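PDB 2OSO: uncharacterized protein MJ1460 from Methanocaldococcus jannaschii DSM 2661, which is of unknown precise function but belongs to the vinyl-4-reductase (V4R) domain family and binds a zinc ion. Local coordinates for the interface of chains A and B. Sequence-based numbering; all coordinates share one arbitrary frame. Chains: chain A/B, Hypothetical protein MJ1460.

The interface of chains A and B. Residues chain A 33, 37, 41, 53, 56, 119; chain B 36, 39-40.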
# COMPACT_ATOMS: atom_id res chain seq x y z
N PHE A 33 4.41 -0.70 -1.47
CA PHE A 33 3.28 -1.01 -0.63
C PHE A 33 3.81 -1.24 0.80
O PHE A 33 3.33 -0.67 1.73
CB PHE A 33 2.54 -2.23 -1.18
CG PHE A 33 1.34 -2.66 -0.37
CD1 PHE A 33 1.49 -3.45 0.76
CD2 PHE A 33 0.08 -2.33 -0.77
CE1 PHE A 33 0.38 -3.85 1.48
CE2 PHE A 33 -1.04 -2.74 -0.02
CZ PHE A 33 -0.88 -3.47 1.09
N ALA A 37 3.49 1.17 4.75
CA ALA A 37 3.16 0.67 6.03
C ALA A 37 4.29 1.05 6.99
O ALA A 37 4.06 1.40 8.13
CB ALA A 37 2.97 -0.89 5.96
N PHE A 41 3.62 3.42 10.24
CA PHE A 41 3.87 2.89 11.57
C PHE A 41 4.80 3.79 12.37
O PHE A 41 4.64 3.93 13.57
CB PHE A 41 4.45 1.47 11.52
CG PHE A 41 3.41 0.39 11.41
CD1 PHE A 41 2.42 0.45 10.46
CD2 PHE A 41 3.44 -0.72 12.26
CE1 PHE A 41 1.48 -0.55 10.35
CE2 PHE A 41 2.52 -1.73 12.15
CZ PHE A 41 1.53 -1.66 11.19
N LEU A 53 0.82 -5.43 11.87
CA LEU A 53 0.40 -5.83 10.53
C LEU A 53 -0.70 -6.93 10.53
O LEU A 53 -1.57 -6.95 9.67
CB LEU A 53 1.62 -6.26 9.70
CG LEU A 53 2.41 -5.04 9.18
CD1 LEU A 53 3.66 -5.47 8.53
CD2 LEU A 53 1.55 -4.26 8.16
N ILE A 56 -4.04 -5.05 11.45
CA ILE A 56 -4.47 -4.37 10.24
C ILE A 56 -5.01 -5.31 9.14
O ILE A 56 -5.99 -5.01 8.48
CB ILE A 56 -3.33 -3.43 9.67
CG1 ILE A 56 -2.85 -2.42 10.72
CG2 ILE A 56 -3.82 -2.69 8.41
CD1 ILE A 56 -3.94 -1.34 11.04
N PHE A 119 0.62 -9.84 7.74
CA PHE A 119 -0.52 -9.12 7.10
C PHE A 119 -1.48 -10.10 6.42
O PHE A 119 -2.68 -10.06 6.68
CB PHE A 119 0.01 -8.03 6.13
CG PHE A 119 -1.06 -7.29 5.40
CD1 PHE A 119 -1.98 -6.53 6.10
CD2 PHE A 119 -1.10 -7.27 4.02
CE1 PHE A 119 -2.98 -5.85 5.42
CE2 PHE A 119 -2.09 -6.56 3.36
CZ PHE A 119 -3.00 -5.82 4.08
N PHE B 36 -5.59 -0.19 2.13
CA PHE B 36 -4.66 -0.28 3.25
C PHE B 36 -4.62 1.02 4.08
O PHE B 36 -4.71 1.01 5.32
CB PHE B 36 -3.29 -0.64 2.73
CG PHE B 36 -2.30 -0.97 3.82
CD1 PHE B 36 -2.27 -2.24 4.34
CD2 PHE B 36 -1.43 -0.01 4.31
CE1 PHE B 36 -1.38 -2.58 5.35
CE2 PHE B 36 -0.53 -0.32 5.34
CZ PHE B 36 -0.50 -1.63 5.84
N VAL B 39 -7.87 1.55 5.89
CA VAL B 39 -8.00 0.70 7.09
C VAL B 39 -7.09 1.20 8.23
O VAL B 39 -7.53 1.27 9.37
CB VAL B 39 -7.82 -0.82 6.76
CG1 VAL B 39 -7.68 -1.64 8.04
CG2 VAL B 39 -8.98 -1.33 5.86
N ILE B 40 -5.86 1.58 7.93
CA ILE B 40 -4.95 2.04 8.97
C ILE B 40 -5.20 3.48 9.47
O ILE B 40 -4.70 3.83 10.54
CB ILE B 40 -3.46 1.84 8.60
CG1 ILE B 40 -2.58 1.85 9.87
CG2 ILE B 40 -2.94 2.89 7.62
CD1 ILE B 40 -1.18 1.52 9.58
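B:Phe36 reaches from helix 30-44 of its own chain into a pocket of chain A walled by A:Phe33, A:Ala37, A:Leu53, A:Ile56 and A:Phe119, burying 98 Å² of its surface. The phenyl ring is swung away from its own backbone N, with CG anti to it (chi1 -170°), which sends it across towards chain A. Its far end, CZ and CE2, presses on the methyl of A:Ala37, with CZ 3.6 Å from that residue's CB; CZ also meets the CD2 branch of A:Leu53. The CD1-CE1 edge points at the face of A:Phe119, the planes 78° apart, and CE1 of A:Phe119 lies 3.6 Å from CE1 of B:Phe36, in the plane of the latter ring. A:Phe33 reverses the roles: its CZ corner comes over one face of B:Phe36 near CG and CD1, 3.7 Å from CD1, with the planes at 56°. Cutting B:Phe36 back to an alanine is likely to open a gap among helices 30-44, 53-64 and 118-132 of chain A and to leave A:Phe33 and A:Phe119 without their aromatic partner.

A:Ile56, on helix 53-64, works with both its branches. CG2 packs over the other face of the B:Phe36 ring, near CE1, sandwiching it against A:Phe33, and touches the CG1 methyl of B:Val39, while CD1 packs 3.7 Å from CG1 of B:Ile40. The extended B:Ile40 chain carries its own CD1 onward to A:Phe41, 3.5 Å from ring atom CE1.

This apolar patch, repeated with the chains exchanged by the two-fold axis, knits helix 30-44 of each copy into its mate and probably stabilises a homodimer, although the structure alone does not prove that pairing in solution.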